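Long-range contacts in acetyl-CoA acetyltransferase (Bacillus anthracis, PDB 3SS6), which probably catalyses the thiolase reaction, the reversible condensation of two acetyl-CoA molecules to acetoacetyl-CoA and free coenzyme A: residues E53-C59 with V82-Q88; M95-M99 with G386-F390. The contacts are given in a common frame with arbitrary orientation. Residue numbers count along the deposited sequence, not the author numbering.

Contact 1 of 2, residues E53-C59 with V82-Q88; sequences EVILGHC and VTGYTIQ. With K (potassium ion), chain F.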
ATOM      1  N   GLU A  53      26.547 -23.644 -14.861  1.00 15.47           N
ATOM      2  CA  GLU A  53      25.808 -22.396 -14.717  1.00 14.32           C
ATOM      3  C   GLU A  53      24.343 -22.648 -15.047  1.00 13.08           C
ATOM      4  O   GLU A  53      24.036 -23.467 -15.909  1.00 13.90           O
ATOM      5  CB  GLU A  53      26.352 -21.377 -15.720  1.00 15.48           C
ATOM      6  CG  GLU A  53      25.863 -19.954 -15.551  1.00 18.98           C
ATOM      7  CD  GLU A  53      26.813 -19.134 -14.707  1.00 19.15           C
ATOM      8  OE1 GLU A  53      27.788 -18.578 -15.258  1.00 17.09           O
ATOM      9  OE2 GLU A  53      26.578 -19.055 -13.490  1.00 17.61           O
ATOM     10  N   VAL A  54      23.454 -21.946 -14.352  1.00 12.63           N
ATOM     11  CA  VAL A  54      22.040 -21.872 -14.724  1.00 12.11           C
ATOM     12  C   VAL A  54      21.792 -20.436 -15.157  1.00 13.37           C
ATOM     13  O   VAL A  54      22.125 -19.513 -14.428  1.00 13.85           O
ATOM     14  CB  VAL A  54      21.120 -22.199 -13.533  1.00 13.34           C
ATOM     15  CG1 VAL A  54      19.656 -21.917 -13.873  1.00 13.60           C
ATOM     16  CG2 VAL A  54      21.317 -23.673 -13.111  1.00 16.13           C
ATOM     17  N   ILE A  55      21.243 -20.239 -16.351  1.00 10.84           N
ATOM     18  CA  ILE A  55      20.956 -18.882 -16.824  1.00 10.11           C
ATOM     19  C   ILE A  55      19.481 -18.796 -17.171  1.00 11.05           C
ATOM     20  O   ILE A  55      18.993 -19.572 -17.993  1.00 12.46           O
ATOM     21  CB  ILE A  55      21.784 -18.540 -18.082  1.00 12.62           C
ATOM     22  CG1 ILE A  55      23.254 -18.861 -17.840  1.00 13.70           C
ATOM     23  CG2 ILE A  55      21.607 -17.048 -18.452  1.00 12.40           C
ATOM     24  CD1 ILE A  55      24.143 -18.542 -19.043  1.00 13.23           C
ATOM     25  N   LEU A  56      18.757 -17.889 -16.520  1.00 11.23           N
ATOM     26  CA  LEU A  56      17.322 -17.748 -16.770  1.00 12.20           C
ATOM     27  C   LEU A  56      16.947 -16.354 -17.246  1.00 10.76           C
ATOM     28  O   LEU A  56      17.393 -15.346 -16.673  1.00 11.47           O
ATOM     29  CB  LEU A  56      16.509 -18.039 -15.500  1.00 12.29           C
ATOM     30  CG  LEU A  56      16.527 -19.469 -14.959  1.00 11.70           C
ATOM     31  CD1 LEU A  56      15.610 -19.552 -13.747  1.00 12.97           C
ATOM     32  CD2 LEU A  56      16.067 -20.424 -16.049  1.00 12.17           C
ATOM     33  N   GLY A  57      16.036 -16.295 -18.208  1.00 10.58           N
ATOM     34  CA  GLY A  57      15.492 -15.034 -18.669  1.00 10.20           C
ATOM     35  C   GLY A  57      14.276 -14.800 -17.778  1.00 12.26           C
ATOM     36  O   GLY A  57      13.501 -15.720 -17.545  1.00 14.36           O
ATOM     37  N   HIS A  58      14.133 -13.596 -17.235  1.00 11.12           N
ATOM     38  CA  HIS A  58      13.007 -13.286 -16.356  1.00 10.73           C
ATOM     39  C   HIS A  58      12.631 -11.803 -16.439  1.00 12.54           C
ATOM     40  O   HIS A  58      13.430 -10.954 -16.075  1.00 14.61           O
ATOM     41  CB  HIS A  58      13.396 -13.678 -14.932  1.00 10.29           C
ATOM     42  CG  HIS A  58      12.262 -13.669 -13.958  1.00 11.09           C
ATOM     43  ND1 HIS A  58      12.459 -13.711 -12.596  1.00 11.72           N
ATOM     44  CD2 HIS A  58      10.923 -13.629 -14.144  1.00  9.08           C
ATOM     45  CE1 HIS A  58      11.290 -13.695 -11.984  1.00 11.90           C
ATOM     46  NE2 HIS A  58      10.341 -13.643 -12.901  1.00 10.59           N
ATOM     47  N   CYS A  59      11.448 -11.491 -16.955  1.00 13.00           N
ATOM     48  CA  CYS A  59      11.013 -10.096 -17.073  1.00 12.55           C
ATOM     49  C   CYS A  59      10.644  -9.312 -15.811  1.00 13.67           C
ATOM     50  O   CYS A  59      11.019  -8.161 -15.665  1.00 16.05           O
ATOM     51  CB  CYS A  59       9.897  -9.963 -18.098  1.00 14.41           C
ATOM     52  SG  CYS A  59      10.448 -10.371 -19.758  1.00 16.53           S
ATOM     53  N   VAL A  82      26.988 -24.804  -8.314  1.00 17.78           N
ATOM     54  CA  VAL A  82      26.216 -24.482  -9.513  1.00 15.86           C
ATOM     55  C   VAL A  82      25.730 -23.048  -9.413  1.00 18.27           C
ATOM     56  O   VAL A  82      24.739 -22.756  -8.741  1.00 17.44           O
ATOM     57  CB  VAL A  82      25.023 -25.427  -9.692  1.00 17.73           C
ATOM     58  CG1 VAL A  82      24.230 -25.060 -10.938  1.00 18.52           C
ATOM     59  CG2 VAL A  82      25.509 -26.873  -9.781  1.00 18.40           C
ATOM     60  N   THR A  83      26.448 -22.150 -10.075  1.00 15.49           N
ATOM     61  CA  THR A  83      26.126 -20.733 -10.013  1.00 13.10           C
ATOM     62  C   THR A  83      25.030 -20.389 -11.012  1.00 15.82           C
ATOM     63  O   THR A  83      24.600 -21.237 -11.776  1.00 15.79           O
ATOM     64  CB  THR A  83      27.386 -19.882 -10.274  1.00 14.62           C
ATOM     65  OG1 THR A  83      27.955 -20.236 -11.546  1.00 15.02           O
ATOM     66  CG2 THR A  83      28.432 -20.158  -9.192  1.00 15.54           C
ATOM     67  N   GLY A  84      24.584 -19.137 -11.022  1.00 14.15           N
ATOM     68  CA  GLY A  84      23.564 -18.757 -11.977  1.00 12.33           C
ATOM     69  C   GLY A  84      23.472 -17.254 -12.084  1.00 13.04           C
ATOM     70  O   GLY A  84      23.959 -16.526 -11.213  1.00 11.86           O
ATOM     71  N   TYR A  85      22.856 -16.792 -13.166  1.00 11.99           N
ATOM     72  CA  TYR A  85      22.532 -15.377 -13.316  1.00 12.22           C
ATOM     73  C   TYR A  85      21.306 -15.214 -14.172  1.00 12.03           C
ATOM     74  O   TYR A  85      20.900 -16.144 -14.873  1.00 11.79           O
ATOM     75  CB  TYR A  85      23.701 -14.529 -13.836  1.00 11.94           C
ATOM     76  CG  TYR A  85      24.223 -14.768 -15.243  1.00 11.53           C
ATOM     77  CD1 TYR A  85      23.946 -13.872 -16.266  1.00 11.65           C
ATOM     78  CD2 TYR A  85      25.059 -15.841 -15.520  1.00 13.47           C
ATOM     79  CE1 TYR A  85      24.476 -14.048 -17.548  1.00 12.08           C
ATOM     80  CE2 TYR A  85      25.587 -16.034 -16.798  1.00 13.64           C
ATOM     81  CZ  TYR A  85      25.291 -15.129 -17.804  1.00 15.28           C
ATOM     82  OH  TYR A  85      25.822 -15.304 -19.059  1.00 15.04           O
ATOM     83  N   THR A  86      20.702 -14.034 -14.069  1.00 11.96           N
ATOM     84  CA  THR A  86      19.369 -13.826 -14.595  1.00 10.74           C
ATOM     85  C   THR A  86      19.398 -12.694 -15.609  1.00 10.44           C
ATOM     86  O   THR A  86      20.105 -11.686 -15.420  1.00 12.04           O
ATOM     87  CB  THR A  86      18.386 -13.557 -13.426  1.00 12.21           C
ATOM     88  OG1 THR A  86      18.508 -14.613 -12.458  1.00 11.40           O
ATOM     89  CG2 THR A  86      16.957 -13.522 -13.910  1.00 12.09           C
ATOM     90  N   ILE A  87      18.647 -12.865 -16.695  1.00 11.62           N
ATOM     91  CA  ILE A  87      18.716 -11.948 -17.828  1.00 11.86           C
ATOM     92  C   ILE A  87      17.376 -11.266 -18.113  1.00 11.55           C
ATOM     93  O   ILE A  87      16.319 -11.904 -18.074  1.00 12.28           O
ATOM     94  CB  ILE A  87      19.209 -12.696 -19.092  1.00 13.97           C
ATOM     95  CG1 ILE A  87      20.705 -13.010 -18.939  1.00 13.89           C
ATOM     96  CG2 ILE A  87      18.941 -11.866 -20.360  1.00 15.63           C
ATOM     97  CD1 ILE A  87      21.289 -13.779 -20.111  1.00 17.93           C
ATOM     98  N   GLN A  88      17.451  -9.973 -18.415  1.00 11.68           N
ATOM     99  CA  GLN A  88      16.269  -9.218 -18.787  1.00 11.15           C
ATOM    100  C   GLN A  88      16.493  -8.589 -20.161  1.00 14.07           C
ATOM    101  O   GLN A  88      17.296  -7.682 -20.306  1.00 13.49           O
ATOM    102  CB  GLN A  88      15.966  -8.106 -17.775  1.00 12.44           C
ATOM    103  CG  GLN A  88      14.477  -7.915 -17.397  1.00 13.18           C
ATOM    104  CD  GLN A  88      13.636  -7.286 -18.485  1.00 11.89           C
ATOM    105  OE1 GLN A  88      14.103  -7.060 -19.596  1.00 13.38           O
ATOM    106  NE2 GLN A  88      12.376  -6.996 -18.178  1.00 13.71           N
TER
HETATM  107  K     K F 395      25.542 -12.951 -21.060  1.00 23.53           K
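Five backbone hydrogen bonds join segments 53-59 and 82-88 in parallel: Val54 N to Thr83 O (2.9 Å), Tyr85 N to Val54 O (3.1 Å), Leu56 N to Tyr85 O (3.2 Å), Ile87 N to Leu56 O (2.8 Å) and His58 N to Ile87 O (2.9 Å). Two side-chain bonds close the ladder's ends: Thr83 OG1 donates to Glu53 OE2 (2.7 Å), and Gln88 NE2 to Cys59 O (3.1 Å). Gln88 OE1 accepts from Gln90 N. Helix 68-75 covers the face of Val54 and Leu56, completing a beta-alpha-beta unit. On the other face, Ile55 CG2 sits over the Tyr85 ring in a CH-pi contact and meets Ile87 CD1 at 3.7 Å. Tyr85 OH binds potassium at 3.1 Å, with Ser100 of this chain and Tyr85 and Ser100 of the second subunit. Strand 83-88 is this chain's last in the sheet, which runs on into the second subunit through Thr86 and Gln88; Glu53 adds a salt bridge to Arg89 of that subunit, and Tyr85 the potassium site.

Contact 2 of 2, residues M95-M99 with G386-F390; sequences MQAIM and GVALF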
ATOM      1  N   MET A  95      15.123 -16.481 -24.632  1.00 11.78           N
ATOM      2  CA  MET A  95      15.959 -16.828 -25.775  1.00 12.81           C
ATOM      3  C   MET A  95      17.376 -16.292 -25.549  1.00 12.55           C
ATOM      4  O   MET A  95      18.356 -16.973 -25.846  1.00 12.61           O
ATOM      5  CB  MET A  95      15.351 -16.306 -27.078  1.00 12.25           C
ATOM      6  CG  MET A  95      16.151 -16.653 -28.323  1.00 13.30           C
ATOM      7  SD  MET A  95      15.287 -16.237 -29.849  1.00 15.48           S
ATOM      8  CE  MET A  95      14.069 -17.566 -29.886  1.00 14.83           C
ATOM      9  N   GLN A  96      17.495 -15.082 -25.006  1.00 11.29           N
ATOM     10  CA  GLN A  96      18.826 -14.557 -24.706  1.00 12.32           C
ATOM     11  C   GLN A  96      19.562 -15.463 -23.711  1.00 11.89           C
ATOM     12  O   GLN A  96      20.785 -15.636 -23.795  1.00 11.12           O
ATOM     13  CB  GLN A  96      18.744 -13.123 -24.151  1.00 10.08           C
ATOM     14  CG  GLN A  96      20.110 -12.543 -23.789  1.00 13.02           C
ATOM     15  CD  GLN A  96      20.987 -12.376 -25.025  1.00 14.70           C
ATOM     16  OE1 GLN A  96      20.556 -11.808 -26.024  1.00 14.80           O
ATOM     17  NE2 GLN A  96      22.210 -12.889 -24.967  1.00 14.84           N
ATOM     18  N   ALA A  97      18.828 -16.041 -22.768  1.00 11.12           N
ATOM     19  CA  ALA A  97      19.454 -16.952 -21.804  1.00 12.28           C
ATOM     20  C   ALA A  97      20.113 -18.118 -22.532  1.00 13.13           C
ATOM     21  O   ALA A  97      21.224 -18.525 -22.201  1.00 12.52           O
ATOM     22  CB  ALA A  97      18.430 -17.464 -20.768  1.00 11.30           C
ATOM     23  N   ILE A  98      19.418 -18.655 -23.526  1.00 11.57           N
ATOM     24  CA  ILE A  98      19.974 -19.749 -24.314  1.00 11.66           C
ATOM     25  C   ILE A  98      21.192 -19.277 -25.107  1.00 11.83           C
ATOM     26  O   ILE A  98      22.180 -19.998 -25.217  1.00 12.76           O
ATOM     27  CB  ILE A  98      18.911 -20.329 -25.257  1.00 12.12           C
ATOM     28  CG1 ILE A  98      17.824 -21.017 -24.421  1.00 13.52           C
ATOM     29  CG2 ILE A  98      19.553 -21.286 -26.275  1.00 14.37           C
ATOM     30  CD1 ILE A  98      16.528 -21.272 -25.189  1.00 15.15           C
ATOM     31  N   MET A  99      21.119 -18.071 -25.670  1.00 11.25           N
ATOM     32  CA  MET A  99      22.243 -17.516 -26.426  1.00 11.78           C
ATOM     33  C   MET A  99      23.468 -17.278 -25.543  1.00 13.53           C
ATOM     34  O   MET A  99      24.600 -17.567 -25.947  1.00 14.60           O
ATOM     35  CB  MET A  99      21.827 -16.221 -27.137  1.00 11.55           C
ATOM     36  CG  MET A  99      20.773 -16.486 -28.206  1.00 14.63           C
ATOM     37  SD  MET A  99      19.730 -15.052 -28.532  1.00 17.59           S
ATOM     38  CE  MET A  99      20.966 -13.814 -28.939  1.00 16.33           C
ATOM     39  N   GLY A 386      14.410  -7.390 -31.946  1.00 16.51           N
ATOM     40  CA  GLY A 386      14.078  -8.698 -32.481  1.00 14.52           C
ATOM     41  C   GLY A 386      15.234  -9.634 -32.189  1.00 15.43           C
ATOM     42  O   GLY A 386      16.387  -9.222 -32.240  1.00 15.82           O
ATOM     43  N   VAL A 387      14.932 -10.889 -31.885  1.00 15.18           N
ATOM     44  CA  VAL A 387      15.973 -11.876 -31.631  1.00 15.22           C
ATOM     45  C   VAL A 387      15.619 -13.136 -32.401  1.00 14.65           C
ATOM     46  O   VAL A 387      14.448 -13.480 -32.502  1.00 14.69           O
ATOM     47  CB  VAL A 387      16.085 -12.185 -30.128  1.00 15.44           C
ATOM     48  CG1 VAL A 387      17.227 -13.159 -29.861  1.00 14.88           C
ATOM     49  CG2 VAL A 387      16.291 -10.888 -29.347  1.00 15.65           C
ATOM     50  N   ALA A 388      16.623 -13.794 -32.981  1.00 14.58           N
ATOM     51  CA  ALA A 388      16.390 -15.037 -33.716  1.00 15.95           C
ATOM     52  C   ALA A 388      17.443 -16.088 -33.387  1.00 16.30           C
ATOM     53  O   ALA A 388      18.624 -15.773 -33.187  1.00 18.70           O
ATOM     54  CB  ALA A 388      16.344 -14.777 -35.223  1.00 18.64           C
ATOM     55  N   LEU A 389      16.998 -17.341 -33.344  1.00 14.17           N
ATOM     56  CA  LEU A 389      17.845 -18.469 -33.002  1.00 14.40           C
ATOM     57  C   LEU A 389      17.718 -19.512 -34.107  1.00 14.50           C
ATOM     58  O   LEU A 389      16.612 -19.831 -34.544  1.00 15.20           O
ATOM     59  CB  LEU A 389      17.387 -19.057 -31.658  1.00 15.25           C
ATOM     60  CG  LEU A 389      18.199 -20.236 -31.123  1.00 16.56           C
ATOM     61  CD1 LEU A 389      19.644 -19.834 -30.877  1.00 16.71           C
ATOM     62  CD2 LEU A 389      17.555 -20.756 -29.840  1.00 16.13           C
ATOM     63  N   PHE A 390      18.854 -20.024 -34.572  1.00 13.76           N
ATOM     64  CA  PHE A 390      18.891 -20.929 -35.723  1.00 14.22           C
ATOM     65  C   PHE A 390      19.412 -22.275 -35.255  1.00 15.89           C
ATOM     66  O   PHE A 390      20.501 -22.354 -34.689  1.00 16.26           O
ATOM     67  CB  PHE A 390      19.787 -20.344 -36.817  1.00 14.77           C
ATOM     68  CG  PHE A 390      19.294 -19.028 -37.336  1.00 18.47           C
ATOM     69  CD1 PHE A 390      18.586 -18.957 -38.526  1.00 18.26           C
ATOM     70  CD2 PHE A 390      19.493 -17.867 -36.599  1.00 18.32           C
ATOM     71  CE1 PHE A 390      18.104 -17.733 -38.991  1.00 17.90           C
ATOM     72  CE2 PHE A 390      19.011 -16.642 -37.048  1.00 16.85           C
ATOM     73  CZ  PHE A 390      18.325 -16.571 -38.249  1.00 18.15           C
TER
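Segment 95-99 of helix 93-107 packs against segment 386-390 of strand 385-393 through apolar side chains. The axes of the two segments approach to 9.4 Å and cross at 51°. Met95 comes first, with chi1 and chi2 both t. This extended side chain carries SD to within 3.6 Å of Val387 CG1 and 4.0 Å of Leu389 CB. Its sulfur therefore lies by both strand residues that point at the helix. Ile98 adds a looser contact, from CG2 to Leu389 CD2 at 4.1 Å. One helical turn after Met95, Met99 returns to the strand. Its SD lies 3.4 Å from Val387 CG1, and its CG lies 4.4 Å from Leu389 CD1. Helix 352-370 flanks the contact, with Thr360 touching Met95 and Leu389. Helix 93-107 belongs to the central helical layer of the five-layered thiolase fold. Helix 294-305 covers the outer face of the C-terminal sheet, where Ala388 meets Ile298. With no polar bond between the segments, the N-terminal and C-terminal family regions meet here through buried apolar side chains.

The two contacts come in series along the chain, and their centres are about 14 Å apart. Strand 83-88 leads into helix 93-107, which carries segment 95-99. The short loop between them holds Cys91, modified here to S-hydroxycysteine and probably the acyl-accepting nucleophile, as in thiolases. The helix lies between the N-terminal sheet (53-57, 83-88) and the C-terminal sheet (385-393). It bridges the contacts directly: Ala97 CB packs 3.5 Å from Ile55 O, and Gln96 CG lies 3.7 Å from Ile87 CG2. Contact 1 comes first along the chain, within the N-terminal family region. Contact 2 joins segments 287 residues apart, one from each family region. One buried helix thus connects the dimer interface with the other half of the thiolase fold.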